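Local coordinates for particle-associated lyase (Acinetobacter bacteriophage AP22, PDB 4Y9V) that degrades the capsular polysaccharide of Acinetobacter baumannii as the tailspike lyase of the phage particle, at the interface of chains A and B. Coordinates in Å, arbitrary orientation; residue numbers count along the deposited sequence, not the author numbering. Chains: chain A/B, Particle-associated lyase.

Contact 1: the interface of chains A and B. Residues chain A 49, 52-53; chain B 31-35.
The carboxylate of B:Asp31 is the flat group here, and it works within its own chain. The backbone N of B:Ser33 meets OD2 of B:Asp31 from above one face, 44° out of the plane. The hydroxyl takes the anti lone pair of the same oxygen, with B:Ser33 OG 2.7 Å from B:Asp31 OD2. Two donors grip OD2, which should hold the turn in shape. B:Ser33 OG sits in the crowded position between backbone N and carbonyl carbon (chi1 64°). From there it also accepts the N-H of B:Ile35. The site is an N-terminal subunit interface of the trimer: turn 31-35 of chain B packs against helix 47-54 of chain A, with no direct polar bond across this patch. A:Thr49 packs against B:Ser33. Its methyl CG2 meets B:Ile35 CD1, the two side chains crossing at about a right angle. A:Lys52 slides past B:Ile35 in the opposite direction, A:Lys52 CB 3.6 Å from B:Ile35 CG2. Its chain then bends at chi2 and chi4, and the amine ends at water 1, which bonds B:Ser33 O. A:Lys53 runs its aliphatic part along the B:Lys32 and B:Ser33 carbonyls. Water 2 joins its amine to B:Lys32 O, 2.8 Å from A:Lys53 NZ.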
loop_
_atom_site.group_PDB
_atom_site.type_symbol
_atom_site.label_atom_id
_atom_site.label_comp_id
_atom_site.label_asym_id
_atom_site.label_seq_id
_atom_site.Cartn_x
_atom_site.Cartn_y
_atom_site.Cartn_z
ATOM N N THR A 49 -24.284 21.713 -37.114
ATOM C CA THR A 49 -24.548 23.028 -37.674
ATOM C C THR A 49 -23.386 23.504 -38.516
ATOM O O THR A 49 -23.561 24.131 -39.585
ATOM C CB THR A 49 -24.900 24.056 -36.572
ATOM O OG1 THR A 49 -23.817 24.177 -35.707
ATOM C CG2 THR A 49 -26.206 23.728 -35.903
ATOM N N LYS A 52 -23.363 21.652 -41.935
ATOM C CA LYS A 52 -24.309 22.264 -42.855
ATOM C C LYS A 52 -23.766 23.571 -43.382
ATOM O O LYS A 52 -23.759 23.828 -44.612
ATOM C CB LYS A 52 -25.666 22.528 -42.209
ATOM C CG LYS A 52 -26.675 23.186 -43.179
ATOM C CD LYS A 52 -27.311 22.168 -44.094
ATOM C CE LYS A 52 -28.192 22.810 -45.123
ATOM N NZ LYS A 52 -27.447 23.691 -46.073
ATOM N N LYS A 53 -23.316 24.451 -42.515
ATOM C CA LYS A 53 -22.971 25.807 -42.940
ATOM C C LYS A 53 -21.764 25.785 -43.860
ATOM O O LYS A 53 -21.680 26.591 -44.802
ATOM C CB LYS A 53 -22.773 26.716 -41.721
ATOM C CG LYS A 53 -22.675 28.167 -42.056
ATOM C CD LYS A 53 -23.838 28.698 -42.867
ATOM C CE LYS A 53 -23.914 30.222 -42.845
ATOM N NZ LYS A 53 -24.889 30.706 -43.892
ATOM N N ASP B 31 -32.408 28.091 -38.618
ATOM C CA ASP B 31 -31.224 28.489 -37.896
ATOM C C ASP B 31 -30.240 29.141 -38.872
ATOM O O ASP B 31 -30.257 28.808 -40.056
ATOM C CB ASP B 31 -30.625 27.247 -37.229
ATOM C CG ASP B 31 -29.367 27.539 -36.411
ATOM O OD1 ASP B 31 -29.491 27.977 -35.260
ATOM O OD2 ASP B 31 -28.238 27.270 -36.972
ATOM N N LYS B 32 -29.359 29.999 -38.376
ATOM C CA LYS B 32 -28.376 30.655 -39.230
ATOM C C LYS B 32 -27.492 29.667 -39.976
ATOM O O LYS B 32 -26.925 30.014 -41.025
ATOM C CB LYS B 32 -27.521 31.633 -38.447
ATOM C CG LYS B 32 -26.529 31.063 -37.514
ATOM C CD LYS B 32 -25.585 32.117 -36.857
ATOM C CE LYS B 32 -24.764 31.386 -35.749
ATOM N NZ LYS B 32 -23.857 32.295 -35.022
ATOM N N SER B 33 -27.304 28.450 -39.460
ATOM C CA SER B 33 -26.501 27.471 -40.149
ATOM C C SER B 33 -27.096 26.937 -41.440
ATOM O O SER B 33 -26.393 26.363 -42.247
ATOM C CB SER B 33 -26.284 26.259 -39.237
ATOM O OG SER B 33 -27.498 25.587 -38.948
ATOM N N GLY B 34 -28.423 27.040 -41.556
ATOM C CA GLY B 34 -29.167 26.457 -42.641
ATOM C C GLY B 34 -29.957 25.223 -42.291
ATOM O O GLY B 34 -30.764 24.807 -43.115
ATOM N N ILE B 35 -29.772 24.651 -41.117
ATOM C CA ILE B 35 -30.687 23.610 -40.650
ATOM C C ILE B 35 -31.904 24.255 -40.026
ATOM O O ILE B 35 -31.871 25.402 -39.554
ATOM C CB ILE B 35 -30.015 22.582 -39.716
ATOM C CG1 ILE B 35 -29.788 23.053 -38.288
ATOM C CG2 ILE B 35 -28.722 22.046 -40.350
ATOM C CD1 ILE B 35 -29.208 21.980 -37.365
HETATM O O HOH W 1 -26.435 26.397 -44.999
HETATM O O HOH W 2 -27.402 29.491 -44.144
#

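Contact 2: the interface of chains A and B. Residues chain A 557, 559-560, 588, 617-618; chain B 556-558, 588-589.
A direct hydrogen bond runs from backbone to side chain. B:Val558 N donates to the hydroxyl OG of A:Ser559 at 2.9 Å, nearly straight at 171°. A:Ser559 holds OG anti to its backbone N (chi1 -168°), which points the hydroxyl at strand 555-561 of chain B. The patch is a subunit interface of the trimer between strands 555-561, 586-594 and 613-623, within the C-terminal Ig-like region.

Waters extend the polar link. Water 3 bonds A:Ser559 OG and A:Val560 N, and reaches B:Pro588 O. Waters 4 and 5 are too close to coexist and look like alternative positions of one water. Either one bridges A:Ser559 OG and the carbonyl of B:Val556, and water 5 also reaches A:Val560 O.

The apolar contacts centre on B:Ile557. B:Ile557 CG2 meets A:Ile557 CG2 at 3.5 Å, a tight methyl pair, with the side chains crossing obliquely. The B:Ile557 CD1 tip lies 3.6 Å from A:Ser559 CB and also touches A:Tyr617 CB. A:Val560 and B:Val589 lie side by side, pointing the same way, touching through their CG1 methyls.

The peptide edge of B:Val556 lies against the phenol ring of A:Tyr617. B:Val556 N stands 3.4 Å above one face, offset toward the rim. B:Val556 O lies over the same face, 3.2 Å from A:Tyr617 CG.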
loop_
_atom_site.group_PDB
_atom_site.type_symbol
_atom_site.label_atom_id
_atom_site.label_comp_id
_atom_site.label_asym_id
_atom_site.label_seq_id
_atom_site.Cartn_x
_atom_site.Cartn_y
_atom_site.Cartn_z
ATOM N N ILE A 557 28.497 -20.455 17.450
ATOM C CA ILE A 557 28.327 -20.695 18.874
ATOM C C ILE A 557 27.967 -22.167 19.088
ATOM O O ILE A 557 27.036 -22.598 18.403
ATOM C CB ILE A 557 27.223 -19.794 19.443
ATOM C CG1 ILE A 557 27.499 -18.325 19.246
ATOM C CG2 ILE A 557 27.023 -20.121 20.920
ATOM C CD1 ILE A 557 28.740 -17.813 19.862
ATOM N N SER A 559 27.041 -25.046 22.257
ATOM C CA SER A 559 26.705 -25.302 23.639
ATOM C C SER A 559 26.355 -26.774 23.848
ATOM O O SER A 559 26.038 -27.469 22.878
ATOM C CB SER A 559 25.515 -24.426 24.033
ATOM O OG SER A 559 25.214 -24.362 25.420
ATOM N N VAL A 560 26.411 -27.244 25.077
ATOM C CA VAL A 560 26.119 -28.637 25.436
ATOM C C VAL A 560 24.968 -28.655 26.430
ATOM O O VAL A 560 24.863 -27.790 27.316
ATOM C CB VAL A 560 27.406 -29.305 25.964
ATOM C CG1 VAL A 560 27.973 -28.689 27.204
ATOM C CG2 VAL A 560 27.212 -30.799 26.153
ATOM N N PRO A 588 32.417 -27.322 25.568
ATOM C CA PRO A 588 31.857 -27.258 24.217
ATOM C C PRO A 588 32.743 -26.409 23.300
ATOM O O PRO A 588 33.211 -25.346 23.725
ATOM C CB PRO A 588 30.493 -26.577 24.441
ATOM C CG PRO A 588 30.749 -25.634 25.626
ATOM C CD PRO A 588 31.746 -26.394 26.506
ATOM N N TYR A 617 24.403 -28.188 20.675
ATOM C CA TYR A 617 23.639 -27.157 19.997
ATOM C C TYR A 617 24.599 -26.232 19.286
ATOM O O TYR A 617 25.728 -26.005 19.740
ATOM C CB TYR A 617 22.806 -26.360 20.988
ATOM C CG TYR A 617 21.835 -27.189 21.764
ATOM C CD1 TYR A 617 20.594 -27.491 21.231
ATOM C CD2 TYR A 617 22.130 -27.676 23.040
ATOM C CE1 TYR A 617 19.665 -28.251 21.932
ATOM C CE2 TYR A 617 21.205 -28.416 23.755
ATOM C CZ TYR A 617 19.959 -28.690 23.220
ATOM O OH TYR A 617 19.076 -29.401 23.974
ATOM N N TRP A 618 24.136 -25.620 18.192
ATOM C CA TRP A 618 24.960 -24.714 17.437
ATOM C C TRP A 618 24.096 -23.603 16.841
ATOM O O TRP A 618 22.907 -23.789 16.572
ATOM C CB TRP A 618 25.758 -25.460 16.319
ATOM C CG TRP A 618 24.836 -26.140 15.339
ATOM C CD1 TRP A 618 24.271 -27.380 15.438
ATOM C CD2 TRP A 618 24.299 -25.554 14.158
ATOM N NE1 TRP A 618 23.431 -27.626 14.397
ATOM C CE2 TRP A 618 23.437 -26.500 13.578
ATOM C CE3 TRP A 618 24.463 -24.318 13.488
ATOM C CZ2 TRP A 618 22.734 -26.255 12.388
ATOM C CZ3 TRP A 618 23.760 -24.085 12.334
ATOM C CH2 TRP A 618 22.918 -25.043 11.774
ATOM N N VAL B 556 19.075 -24.770 22.699
ATOM C CA VAL B 556 19.437 -23.948 23.827
ATOM C C VAL B 556 20.948 -23.715 23.815
ATOM O O VAL B 556 21.714 -24.680 23.756
ATOM C CB VAL B 556 19.040 -24.546 25.184
ATOM C CG1 VAL B 556 19.335 -23.572 26.308
ATOM C CG2 VAL B 556 17.558 -24.967 25.178
ATOM N N ILE B 557 21.372 -22.468 23.947
ATOM C CA ILE B 557 22.751 -22.054 24.143
ATOM C C ILE B 557 22.898 -21.467 25.549
ATOM O O ILE B 557 22.077 -20.600 25.857
ATOM C CB ILE B 557 23.155 -21.012 23.092
ATOM C CG1 ILE B 557 23.014 -21.515 21.678
ATOM C CG2 ILE B 557 24.583 -20.550 23.369
ATOM C CD1 ILE B 557 23.814 -22.707 21.332
ATOM N N VAL B 558 23.860 -21.923 26.349
ATOM C CA VAL B 558 24.158 -21.357 27.675
ATOM C C VAL B 558 25.619 -20.881 27.684
ATOM O O VAL B 558 26.502 -21.606 27.229
ATOM C CB VAL B 558 23.910 -22.377 28.790
ATOM C CG1 VAL B 558 24.390 -21.811 30.133
ATOM C CG2 VAL B 558 22.447 -22.750 28.776
ATOM N N PRO B 588 29.931 -24.143 31.182
ATOM C CA PRO B 588 28.512 -23.806 31.059
ATOM C C PRO B 588 27.745 -24.928 30.351
ATOM O O PRO B 588 28.244 -25.469 29.357
ATOM C CB PRO B 588 28.534 -22.531 30.195
ATOM C CG PRO B 588 29.751 -22.734 29.281
ATOM C CD PRO B 588 30.765 -23.473 30.159
ATOM N N VAL B 589 26.550 -25.220 30.838
ATOM C CA VAL B 589 25.692 -26.236 30.267
ATOM C C VAL B 589 24.243 -25.829 30.378
ATOM O O VAL B 589 23.870 -25.022 31.238
ATOM C CB VAL B 589 25.859 -27.626 30.958
ATOM C CG1 VAL B 589 27.325 -28.062 30.946
ATOM C CG2 VAL B 589 25.326 -27.607 32.399
HETATM O O HOH W 3 27.435 -25.114 26.789
HETATM O O HOH W 4 22.800 -26.367 25.886
HETATM O O HOH W 5 23.147 -25.431 26.048
#

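Contact 3: the interface of chains A and B. Residues chain A 270, 296-297, 326-328; chain B 176, 178, 188-189.
This is a subunit interface of the tailspike trimer, and it joins two neighbouring copies in their middle region. The pectin lyase-like part of chain A, a right-handed beta-helix family, meets the N-terminal Ig-like region of chain B. The B:Phe188 ring lies flat on A:Asn296 and is backed by B:Ala178 of its own chain. Its CG is anti to the carbonyl carbon: chi1 -74° directs the ring to A:Asn296, and chi2 -74° turns its face to the amide. A:Asn296 CB sits over the B:Phe188 ring centre, 3.3 Å from the centroid, a CH-pi contact. The side-chain amide of A:Asn296 stacks parallel to the ring, the planes 1° apart. B:Ala178 CB packs on the opposite face near the rim. A:Asn270, A:Ser297 and A:Glu328 border the far end of the ring. A:Asn270 OD1 lies at the edge, in plane, 3.9 Å from B:Phe188 CZ. A:Glu328 CB touches B:Phe188 CE1 at 3.7 Å. A:Asn296 ND2 donates in its own plane to B:Glu176 OE2 at 3.1 Å, arriving from above the carboxylate plane. Stack and bond together would restrain the amide rotation. Next to B:Phe188, B:Gly189 CA stands over the centre of the A:His326 imidazole, 3.3 Å from the centroid. Waters 7 and 8, probably alternatives of one site, bridge A:Asn270 OD1 and B:Ala178 O. Water 6 links A:Ser327 O to B:Gly189 N, 2.9 Å from that N.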
loop_
_atom_site.group_PDB
_atom_site.type_symbol
_atom_site.label_atom_id
_atom_site.label_comp_id
_atom_site.label_asym_id
_atom_site.label_seq_id
_atom_site.Cartn_x
_atom_site.Cartn_y
_atom_site.Cartn_z
ATOM N N ASN A 270 -0.832 -1.981 -31.498
ATOM C CA ASN A 270 -0.818 -3.321 -32.042
ATOM C C ASN A 270 -0.026 -3.401 -33.331
ATOM O O ASN A 270 -0.212 -4.337 -34.116
ATOM C CB ASN A 270 -2.256 -3.840 -32.274
ATOM C CG ASN A 270 -3.065 -3.874 -31.003
ATOM O OD1 ASN A 270 -3.045 -4.940 -30.321
ATOM N ND2 ASN A 270 -3.687 -2.845 -30.664
ATOM N N ASN A 296 -2.713 -3.017 -23.125
ATOM C CA ASN A 296 -2.023 -4.046 -23.891
ATOM C C ASN A 296 -1.334 -3.396 -25.085
ATOM O O ASN A 296 -1.861 -2.459 -25.705
ATOM C CB ASN A 296 -3.017 -5.090 -24.386
ATOM C CG ASN A 296 -3.601 -5.880 -23.252
ATOM O OD1 ASN A 296 -2.898 -6.249 -22.320
ATOM N ND2 ASN A 296 -4.865 -6.212 -23.341
ATOM N N SER A 297 -0.151 -3.901 -25.424
ATOM C CA SER A 297 0.616 -3.323 -26.517
ATOM C C SER A 297 1.526 -4.352 -27.146
ATOM O O SER A 297 1.937 -5.327 -26.510
ATOM C CB SER A 297 1.453 -2.172 -25.932
ATOM O OG SER A 297 2.255 -1.585 -26.937
ATOM N N HIS A 326 0.320 -5.515 -20.187
ATOM C CA HIS A 326 0.969 -6.591 -20.906
ATOM C C HIS A 326 1.490 -6.177 -22.274
ATOM O O HIS A 326 0.879 -5.393 -22.998
ATOM C CB HIS A 326 0.027 -7.808 -21.063
ATOM C CG HIS A 326 -0.209 -8.483 -19.739
ATOM N ND1 HIS A 326 0.825 -9.060 -19.024
ATOM C CD2 HIS A 326 -1.279 -8.690 -18.959
ATOM C CE1 HIS A 326 0.326 -9.573 -17.899
ATOM N NE2 HIS A 326 -0.952 -9.368 -17.829
ATOM N N SER A 327 2.661 -6.767 -22.601
ATOM C CA SER A 327 3.239 -6.657 -23.925
ATOM C C SER A 327 3.105 -7.994 -24.648
ATOM O O SER A 327 3.297 -9.065 -24.035
ATOM C CB SER A 327 4.707 -6.247 -23.877
ATOM O OG SER A 327 5.504 -7.260 -23.299
ATOM N N GLU A 328 2.865 -7.937 -25.943
ATOM C CA GLU A 328 2.799 -9.162 -26.773
ATOM C C GLU A 328 4.180 -9.712 -27.069
ATOM O O GLU A 328 4.382 -10.948 -27.005
ATOM C CB GLU A 328 2.053 -8.781 -28.072
ATOM C CG GLU A 328 1.991 -9.934 -29.082
ATOM C CD GLU A 328 3.124 -9.952 -30.071
ATOM O OE1 GLU A 328 3.423 -8.871 -30.625
ATOM O OE2 GLU A 328 3.585 -11.069 -30.395
ATOM N N GLU B 176 -7.964 -11.035 -23.877
ATOM C CA GLU B 176 -7.981 -10.188 -25.071
ATOM C C GLU B 176 -6.955 -10.716 -26.069
ATOM O O GLU B 176 -5.814 -10.998 -25.735
ATOM C CB GLU B 176 -7.696 -8.728 -24.740
ATOM C CG GLU B 176 -7.723 -7.857 -25.989
ATOM C CD GLU B 176 -7.622 -6.389 -25.680
ATOM O OE1 GLU B 176 -8.647 -5.854 -25.258
ATOM O OE2 GLU B 176 -6.560 -5.820 -25.860
ATOM N N ALA B 178 -4.254 -10.890 -28.832
ATOM C CA ALA B 178 -3.105 -10.164 -29.347
ATOM C C ALA B 178 -2.850 -10.443 -30.827
ATOM O O ALA B 178 -2.461 -9.548 -31.573
ATOM C CB ALA B 178 -1.874 -10.469 -28.527
ATOM N N PHE B 188 -3.054 -11.512 -24.577
ATOM C CA PHE B 188 -2.268 -10.694 -23.683
ATOM C C PHE B 188 -2.265 -11.277 -22.274
ATOM O O PHE B 188 -3.308 -11.684 -21.726
ATOM C CB PHE B 188 -2.813 -9.265 -23.663
ATOM C CG PHE B 188 -2.474 -8.515 -24.923
ATOM C CD1 PHE B 188 -1.200 -8.057 -25.151
ATOM C CD2 PHE B 188 -3.450 -8.250 -25.885
ATOM C CE1 PHE B 188 -0.882 -7.341 -26.305
ATOM C CE2 PHE B 188 -3.145 -7.546 -27.030
ATOM C CZ PHE B 188 -1.853 -7.069 -27.231
ATOM N N GLY B 189 -1.110 -11.290 -21.650
ATOM C CA GLY B 189 -0.996 -11.817 -20.293
ATOM C C GLY B 189 -0.700 -13.294 -20.291
ATOM O O GLY B 189 -0.231 -13.863 -21.258
HETATM O O HOH W 6 1.396 -10.810 -23.007
HETATM O O HOH W 7 -1.392 -7.000 -31.791
HETATM O O HOH W 8 -1.468 -7.124 -30.717
#

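The three contacts tie the same two chains at separate levels of a long spike. The C-alpha centres of contact 1 and contact 2 are about 98 Å apart. Contact 3 lies between them, about 45 Å from contact 1 and 59 Å from contact 2. They share no residue. Contact 1 uses the N-terminal helix 47-54, contact 3 the beta-helix of one chain and an Ig-like region of the next, and contact 2 the C-terminal strands. Each should recur around the deposited trimer. Such spacing would hold the subunits together along their length and keep them in register.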